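YaeO (PDB 6JIE) inhibits Rho-dependent transcription termination by dissociating the Rho hexamer, and resembles the RNA chaperone Hfq in structure. Local coordinates at residues A[7-12]-A[73-78]; A[33-38]-A[48-53]. One frame throughout, in Å; residues are numbered along the deposited sequence.

Contact 1: A[7-12]-A[73-78]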
ATOM      1  N   TYR A   7       4.049  -3.313  22.821  1.00 45.45           N
ATOM      2  CA  TYR A   7       3.909  -2.524  21.607  1.00 35.34           C
ATOM      3  C   TYR A   7       2.472  -2.558  21.104  1.00 30.11           C
ATOM      4  O   TYR A   7       1.823  -3.608  21.099  1.00 38.80           O
ATOM      5  CB  TYR A   7       4.847  -3.045  20.514  1.00 32.07           C
ATOM      6  CG  TYR A   7       6.307  -2.734  20.736  1.00 36.38           C
ATOM      7  CD1 TYR A   7       7.170  -3.692  21.250  1.00 36.74           C
ATOM      8  CD2 TYR A   7       6.825  -1.485  20.421  1.00 34.91           C
ATOM      9  CE1 TYR A   7       8.509  -3.412  21.452  1.00 40.59           C
ATOM     10  CE2 TYR A   7       8.161  -1.195  20.621  1.00 36.75           C
ATOM     11  CZ  TYR A   7       8.999  -2.165  21.134  1.00 39.83           C
ATOM     12  OH  TYR A   7      10.331  -1.884  21.331  1.00 40.98           O
ATOM     13  N   ASP A   8       1.973  -1.401  20.688  1.00 20.75           N
ATOM     14  CA  ASP A   8       0.669  -1.315  20.032  1.00 22.22           C
ATOM     15  C   ASP A   8       0.921  -1.481  18.539  1.00 20.51           C
ATOM     16  O   ASP A   8       1.258  -0.522  17.844  1.00 18.22           O
ATOM     17  CB  ASP A   8      -0.014   0.011  20.352  1.00 36.88           C
ATOM     18  CG  ASP A   8      -1.443   0.075  19.842  1.00 37.65           C
ATOM     19  OD1 ASP A   8      -2.265   0.786  20.461  1.00 38.68           O
ATOM     20  OD2 ASP A   8      -1.743  -0.585  18.827  1.00 27.50           O
ATOM     21  N   TYR A   9       0.746  -2.701  18.035  1.00 17.74           N
ATOM     22  CA  TYR A   9       1.076  -2.954  16.634  1.00 15.81           C
ATOM     23  C   TYR A   9       0.077  -2.313  15.676  1.00 15.05           C
ATOM     24  O   TYR A   9       0.427  -1.999  14.530  1.00 14.15           O
ATOM     25  CB  TYR A   9       1.173  -4.462  16.390  1.00 18.24           C
ATOM     26  CG  TYR A   9       2.445  -5.054  16.947  1.00 21.89           C
ATOM     27  CD1 TYR A   9       3.677  -4.764  16.370  1.00 27.85           C
ATOM     28  CD2 TYR A   9       2.422  -5.889  18.053  1.00 29.23           C
ATOM     29  CE1 TYR A   9       4.839  -5.297  16.874  1.00 32.97           C
ATOM     30  CE2 TYR A   9       3.585  -6.428  18.564  1.00 37.65           C
ATOM     31  CZ  TYR A   9       4.792  -6.126  17.971  1.00 36.18           C
ATOM     32  OH  TYR A   9       5.959  -6.653  18.473  1.00 43.65           O
ATOM     33  N   ILE A  10      -1.161  -2.110  16.120  1.00 13.06           N
ATOM     34  CA  ILE A  10      -2.124  -1.346  15.328  1.00 14.37           C
ATOM     35  C   ILE A  10      -1.633   0.080  15.142  1.00 20.67           C
ATOM     36  O   ILE A  10      -1.614   0.614  14.026  1.00 15.25           O
ATOM     37  CB  ILE A  10      -3.508  -1.373  16.000  1.00 15.64           C
ATOM     38  CG1 ILE A  10      -4.012  -2.811  16.089  1.00 23.55           C
ATOM     39  CG2 ILE A  10      -4.489  -0.496  15.233  1.00 19.64           C
ATOM     40  CD1 ILE A  10      -4.175  -3.464  14.753  1.00 30.07           C
ATOM     41  N   GLU A  11      -1.226   0.717  16.244  1.00 19.05           N
ATOM     42  CA  GLU A  11      -0.699   2.073  16.178  1.00 17.22           C
ATOM     43  C   GLU A  11       0.535   2.137  15.289  1.00 21.43           C
ATOM     44  O   GLU A  11       0.673   3.052  14.468  1.00 13.23           O
ATOM     45  CB  GLU A  11      -0.371   2.558  17.589  1.00 19.26           C
ATOM     46  CG  GLU A  11       0.379   3.882  17.650  1.00 31.63           C
ATOM     47  CD  GLU A  11       0.623   4.356  19.070  1.00 31.72           C
ATOM     48  OE1 GLU A  11       1.305   3.642  19.845  1.00 32.12           O
ATOM     49  OE2 GLU A  11       0.127   5.450  19.421  1.00 31.55           O
ATOM     50  N   LEU A  12       1.429   1.156  15.419  1.00 17.28           N
ATOM     51  CA  LEU A  12       2.648   1.148  14.619  1.00 13.46           C
ATOM     52  C   LEU A  12       2.354   0.960  13.135  1.00 14.70           C
ATOM     53  O   LEU A  12       2.981   1.613  12.296  1.00 14.03           O
ATOM     54  CB  LEU A  12       3.601   0.071  15.138  1.00 15.47           C
ATOM     55  CG  LEU A  12       4.924  -0.131  14.414  1.00 19.18           C
ATOM     56  CD1 LEU A  12       5.975  -0.522  15.427  1.00 28.40           C
ATOM     57  CD2 LEU A  12       4.812  -1.212  13.352  1.00 18.43           C
ATOM     58  N   PRO A  73      10.523  -5.090   9.680  1.00 21.42           N
ATOM     59  CA  PRO A  73      11.030  -5.811  10.853  1.00 23.06           C
ATOM     60  C   PRO A  73      10.053  -5.910  12.011  1.00 19.78           C
ATOM     61  O   PRO A  73      10.426  -6.448  13.059  1.00 26.48           O
ATOM     62  CB  PRO A  73      12.247  -4.969  11.252  1.00 24.27           C
ATOM     63  CG  PRO A  73      11.828  -3.591  10.898  1.00 23.33           C
ATOM     64  CD  PRO A  73      11.111  -3.738   9.584  1.00 21.48           C
ATOM     65  N   HIS A  74       8.825  -5.422  11.869  1.00 18.15           N
ATOM     66  CA  HIS A  74       7.969  -5.258  13.035  1.00 17.21           C
ATOM     67  C   HIS A  74       7.088  -6.473  13.286  1.00 16.40           C
ATOM     68  O   HIS A  74       6.997  -6.938  14.425  1.00 21.69           O
ATOM     69  CB  HIS A  74       7.129  -3.997  12.881  1.00 15.07           C
ATOM     70  CG  HIS A  74       7.953  -2.791  12.575  1.00 18.10           C
ATOM     71  ND1 HIS A  74       8.790  -2.220  13.506  1.00 23.96           N
ATOM     72  CD2 HIS A  74       8.122  -2.090  11.430  1.00 16.30           C
ATOM     73  CE1 HIS A  74       9.420  -1.197  12.957  1.00 21.48           C
ATOM     74  NE2 HIS A  74       9.036  -1.098  11.698  1.00 16.87           N
ATOM     75  N   PHE A  75       6.442  -6.997  12.246  1.00 15.63           N
ATOM     76  CA  PHE A  75       5.605  -8.174  12.419  1.00 22.03           C
ATOM     77  C   PHE A  75       5.407  -8.872  11.082  1.00 13.66           C
ATOM     78  O   PHE A  75       5.538  -8.271  10.009  1.00 12.24           O
ATOM     79  CB  PHE A  75       4.240  -7.827  13.044  1.00 14.86           C
ATOM     80  CG  PHE A  75       3.449  -6.804  12.272  1.00 11.99           C
ATOM     81  CD1 PHE A  75       2.587  -7.196  11.255  1.00 11.74           C
ATOM     82  CD2 PHE A  75       3.544  -5.455  12.585  1.00 10.97           C
ATOM     83  CE1 PHE A  75       1.851  -6.256  10.557  1.00 13.37           C
ATOM     84  CE2 PHE A  75       2.818  -4.512  11.894  1.00 12.37           C
ATOM     85  CZ  PHE A  75       1.959  -4.914  10.876  1.00 15.49           C
ATOM     86  N   SER A  76       5.078 -10.159  11.180  1.00 13.46           N
ATOM     87  CA  SER A  76       4.507 -10.928  10.083  1.00 10.81           C
ATOM     88  C   SER A  76       3.004 -11.058  10.314  1.00 11.27           C
ATOM     89  O   SER A  76       2.215 -10.289   9.748  1.00 14.51           O
ATOM     90  CB  SER A  76       5.170 -12.300   9.979  1.00 17.62           C
ATOM     91  OG  SER A  76       6.503 -12.172   9.513  1.00 24.50           O
ATOM     92  N   VAL A  77       2.593 -12.002  11.168  1.00 16.48           N
ATOM     93  CA  VAL A  77       1.191 -12.166  11.548  1.00 12.28           C
ATOM     94  C   VAL A  77       1.047 -11.932  13.046  1.00 11.99           C
ATOM     95  O   VAL A  77       1.757 -12.549  13.852  1.00 16.26           O
ATOM     96  CB  VAL A  77       0.651 -13.556  11.169  1.00 14.14           C
ATOM     97  CG1 VAL A  77      -0.827 -13.646  11.523  1.00 14.98           C
ATOM     98  CG2 VAL A  77       0.852 -13.816   9.693  1.00 17.67           C
ATOM     99  N   ILE A  78       0.136 -11.030  13.404  1.00 12.20           N
ATOM    100  CA  ILE A  78      -0.233 -10.725  14.779  1.00 15.17           C
ATOM    101  C   ILE A  78      -1.618 -11.300  15.005  1.00 15.63           C
ATOM    102  O   ILE A  78      -2.538 -11.033  14.222  1.00 13.24           O
ATOM    103  CB  ILE A  78      -0.232  -9.207  15.046  1.00 15.90           C
ATOM    104  CG1 ILE A  78       1.181  -8.621  14.906  1.00 24.76           C
ATOM    105  CG2 ILE A  78      -0.827  -8.896  16.404  1.00 16.02           C
ATOM    106  CD1 ILE A  78       2.164  -9.131  15.924  1.00 26.43           C
TER
HETATM  107  O   HOH W   1       7.934  -5.823  16.838  1.00 33.45           O

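Contact 2: A[33-38]-A[48-53]. With MG (magnesium ion), chain D.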
ATOM      1  N   VAL A  33      -3.993  -0.303   3.150  1.00  9.13           N
ATOM      2  CA  VAL A  33      -2.962   0.461   3.832  1.00  8.03           C
ATOM      3  C   VAL A  33      -3.522   0.956   5.157  1.00 10.04           C
ATOM      4  O   VAL A  33      -4.598   1.574   5.198  1.00 13.52           O
ATOM      5  CB  VAL A  33      -2.476   1.628   2.959  1.00 13.42           C
ATOM      6  CG1 VAL A  33      -1.419   2.462   3.708  1.00 17.54           C
ATOM      7  CG2 VAL A  33      -1.941   1.084   1.635  1.00 17.91           C
ATOM      8  N   ALA A  34      -2.807   0.671   6.240  1.00  8.53           N
ATOM      9  CA  ALA A  34      -3.209   1.138   7.564  1.00  7.36           C
ATOM     10  C   ALA A  34      -3.071   2.651   7.637  1.00 14.75           C
ATOM     11  O   ALA A  34      -1.960   3.180   7.549  1.00 14.26           O
ATOM     12  CB  ALA A  34      -2.347   0.479   8.636  1.00  9.80           C
ATOM     13  N   ALA A  35      -4.192   3.349   7.800  1.00 14.05           N
ATOM     14  CA  ALA A  35      -4.219   4.799   7.680  1.00 13.12           C
ATOM     15  C   ALA A  35      -4.143   5.506   9.025  1.00 15.94           C
ATOM     16  O   ALA A  35      -3.293   6.383   9.219  1.00 16.90           O
ATOM     17  CB  ALA A  35      -5.483   5.232   6.931  1.00 17.30           C
ATOM     18  N   ASP A  36      -5.021   5.150   9.955  1.00 12.23           N
ATOM     19  CA  ASP A  36      -5.102   5.882  11.208  1.00 10.44           C
ATOM     20  C   ASP A  36      -5.974   5.083  12.162  1.00 10.53           C
ATOM     21  O   ASP A  36      -6.689   4.156  11.760  1.00 16.67           O
ATOM     22  CB  ASP A  36      -5.672   7.290  10.995  1.00 22.75           C
ATOM     23  CG  ASP A  36      -5.308   8.253  12.118  1.00 33.55           C
ATOM     24  OD1 ASP A  36      -4.660   7.836  13.105  1.00 38.08           O
ATOM     25  OD2 ASP A  36      -5.670   9.440  12.012  1.00 40.88           O
ATOM     26  N   THR A  37      -5.878   5.431  13.433  1.00 13.42           N
ATOM     27  CA  THR A  37      -6.824   4.954  14.423  1.00 18.42           C
ATOM     28  C   THR A  37      -7.775   6.097  14.736  1.00 18.95           C
ATOM     29  O   THR A  37      -7.355   7.252  14.859  1.00 24.35           O
ATOM     30  CB  THR A  37      -6.118   4.479  15.692  1.00 26.41           C
ATOM     31  OG1 THR A  37      -5.201   5.490  16.123  1.00 23.59           O
ATOM     32  CG2 THR A  37      -5.344   3.191  15.425  1.00 25.28           C
ATOM     33  N   GLN A  38      -9.063   5.790  14.803  1.00 14.06           N
ATOM     34  CA  GLN A  38     -10.040   6.815  15.133  1.00 15.74           C
ATOM     35  C   GLN A  38     -11.280   6.106  15.641  1.00 16.34           C
ATOM     36  O   GLN A  38     -11.415   4.891  15.498  1.00 17.93           O
ATOM     37  CB  GLN A  38     -10.363   7.693  13.918  1.00 23.24           C
ATOM     38  CG  GLN A  38     -11.001   6.924  12.779  1.00 26.17           C
ATOM     39  CD  GLN A  38     -11.225   7.774  11.538  1.00 32.53           C
ATOM     40  OE1 GLN A  38     -12.302   8.341  11.344  1.00 40.59           O
ATOM     41  NE2 GLN A  38     -10.214   7.855  10.690  1.00 38.75           N
ATOM     42  N   ALA A  48      -8.581   2.791  10.561  1.00 11.42           N
ATOM     43  CA  ALA A  48      -8.997   3.193   9.227  1.00 10.48           C
ATOM     44  C   ALA A  48      -8.093   2.480   8.234  1.00 10.90           C
ATOM     45  O   ALA A  48      -6.875   2.655   8.274  1.00 12.09           O
ATOM     46  CB  ALA A  48      -8.905   4.708   9.047  1.00 14.21           C
ATOM     47  N   LEU A  49      -8.684   1.655   7.382  1.00 11.47           N
ATOM     48  CA  LEU A  49      -7.938   0.841   6.431  1.00 12.61           C
ATOM     49  C   LEU A  49      -8.317   1.300   5.033  1.00 11.45           C
ATOM     50  O   LEU A  49      -9.476   1.177   4.631  1.00 11.70           O
ATOM     51  CB  LEU A  49      -8.238  -0.649   6.614  1.00 10.25           C
ATOM     52  CG  LEU A  49      -7.450  -1.589   5.701  1.00 11.84           C
ATOM     53  CD1 LEU A  49      -6.002  -1.642   6.145  1.00  8.40           C
ATOM     54  CD2 LEU A  49      -8.068  -2.971   5.733  1.00 12.28           C
ATOM     55  N   ARG A  50      -7.344   1.823   4.295  1.00 11.88           N
ATOM     56  CA  ARG A  50      -7.596   2.298   2.933  1.00  8.51           C
ATOM     57  C   ARG A  50      -7.438   1.120   1.987  1.00 11.49           C
ATOM     58  O   ARG A  50      -6.324   0.685   1.694  1.00 12.09           O
ATOM     59  CB  ARG A  50      -6.653   3.440   2.574  1.00 12.83           C
ATOM     60  CG  ARG A  50      -6.793   4.651   3.463  1.00 21.63           C
ATOM     61  CD  ARG A  50      -6.310   5.921   2.772  1.00 31.38           C
ATOM     62  NE  ARG A  50      -6.033   6.976   3.742  1.00 27.01           N
ATOM     63  CZ  ARG A  50      -6.961   7.738   4.306  1.00 31.46           C
ATOM     64  NH1 ARG A  50      -8.241   7.571   3.993  1.00 41.33           N
ATOM     65  NH2 ARG A  50      -6.607   8.664   5.184  1.00 36.09           N
ATOM     66  N   GLY A  51      -8.559   0.584   1.514  1.00 11.69           N
ATOM     67  CA  GLY A  51      -8.543  -0.513   0.578  1.00 10.56           C
ATOM     68  C   GLY A  51      -8.461  -0.051  -0.864  1.00 12.71           C
ATOM     69  O   GLY A  51      -8.306   1.135  -1.170  1.00 10.91           O
ATOM     70  N   GLU A  52      -8.606  -1.025  -1.771  1.00 18.61           N
ATOM     71  CA  GLU A  52      -8.421  -0.745  -3.188  1.00 17.46           C
ATOM     72  C   GLU A  52      -9.428   0.281  -3.672  1.00 19.07           C
ATOM     73  O   GLU A  52      -9.070   1.221  -4.384  1.00 18.61           O
ATOM     74  CB  GLU A  52      -8.538  -2.020  -4.017  1.00 19.93           C
ATOM     75  CG  GLU A  52      -8.277  -1.752  -5.496  1.00 28.83           C
ATOM     76  CD  GLU A  52      -8.236  -3.012  -6.342  1.00 40.27           C
ATOM     77  OE1 GLU A  52      -8.641  -4.084  -5.845  1.00 44.56           O
ATOM     78  OE2 GLU A  52      -7.792  -2.921  -7.506  1.00 48.07           O
ATOM     79  N   GLU A  53     -10.686   0.155  -3.239  1.00 16.73           N
ATOM     80  CA  GLU A  53     -11.761   0.981  -3.754  1.00 24.09           C
ATOM     81  C   GLU A  53     -12.399   1.882  -2.717  1.00 21.79           C
ATOM     82  O   GLU A  53     -13.091   2.831  -3.105  1.00 22.85           O
ATOM     83  CB  GLU A  53     -12.856   0.104  -4.383  1.00 24.74           C
ATOM     84  CG  GLU A  53     -12.377  -0.687  -5.583  1.00 33.69           C
ATOM     85  CD  GLU A  53     -13.350  -1.770  -5.996  1.00 50.38           C
ATOM     86  OE1 GLU A  53     -13.626  -2.675  -5.176  1.00 52.46           O
ATOM     87  OE2 GLU A  53     -13.845  -1.712  -7.140  1.00 55.78           O
TER
HETATM   88 MG    MG D 202      -7.985  -4.195  -9.212  1.00 43.40          MG
HETATM   89  O   HOH W   2      -9.547  -5.455  -8.421  1.00 40.44           O
HETATM   90  O   HOH W   3      -6.324  -5.106  -8.113  1.00 49.16           O

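Contact 1: A[7-12]-A[73-78]
The first turn of helix 9-15 packs through Tyr9 and Leu12 against His74 and Phe75 of the loop before strand 77-79 and Ile78 within it. Ile78 CD1 sits over one face of the Tyr9 ring, 4.1 Å from its centroid and displaced toward the rim, in a CH-pi contact; Tyr7 CB covers the opposite face. Tyr9 CD1 meets Phe75 CD2 at 3.8 Å, with the two ring planes inclined at 76°. A water in the plane of the Tyr9 ring, 2.7 Å from Tyr9 OH, donates to His74 O, tying the phenol to the loop backbone. The N-terminal helix, as in Hfq, lies beside strand 77-79, an outermost strand of the four-stranded antiparallel sheet, where Met66 of strand 63-68 touches both Tyr9 and Phe75. Leu12 CG lies anti to the backbone N (chi1 178°), and its CD2 methyl rests over a face of the His74 imidazole, 4.0 Å from the ring centroid. Pro73 CG lies over the centre of the opposite face, so the imidazole sits between the two. Leu12 CD2 also reaches the Phe75 ring edge, 4.1 Å from CE2. Asp8 is the N-cap, its OD2 accepting from Glu11 N.

Contact 2: A[33-38]-A[48-53]
Val33 and Arg50 form a hydrogen-bonded antiparallel pair: Val33 N donates to Arg50 O, and Arg50 N returns a bond of 2.9 Å to Val33 O. Farther along, Ala35 N donates to Ala48 O at 2.8 Å, whereas Ala48 N donates to Asp36 O at 2.6 Å. Ala35 and Asp36 thus both face Ala48, a classic beta bulge. Ala35 CB lies over one face of the Arg50 guanidinium, 3.7 Å from NE, and meets Ala48 CB at 4.1 Å. Arg50 CG is anti to the carbonyl carbon (chi1 -61°); beyond it the chain is extended to NE, which hydrogen-bonds to Tyr7 OH of the second subunit. On the Ala34 side of the sheet, Leu49 CD1 comes within 3.6 Å of Val33 O. Past the paired residues, Glu52 OE2 binds a magnesium ion at 2.1 Å, and a water on the metal donates to Glu52 OE1; Glu52 O accepts from His74 NE2 of the second subunit. The hairpin of strands 33-39 and 45-50 is extended by strand 55-59, whose Trp56 is joined to Leu49 by backbone hydrogen bonding, while Ala34 packs on Ala13 and Cys14 of helix 9-15 and Leu49 on Val20 and Leu22 of strand 19-24.

Contact 1 is a surface contact and contact 2 a buried one, their centres about 15 Å apart on opposite sides of the chain's centre. The first joins parts distant in sequence, helix 9-15 and the approach to strand 77-79 of the four-stranded sheet, through aromatic and aliphatic side chains and a bridging water, with no direct hydrogen bond between its segments. The second pairs neighbouring strands of the three-stranded sheet, mainly by backbone bonds. Helix 9-15 connects them: Ile10 CG2 touches Thr37 CG2 at 3.8 Å. They also meet across the dimer, where segments 7-12 and 73-78 of one subunit reach segment 48-53 of the other.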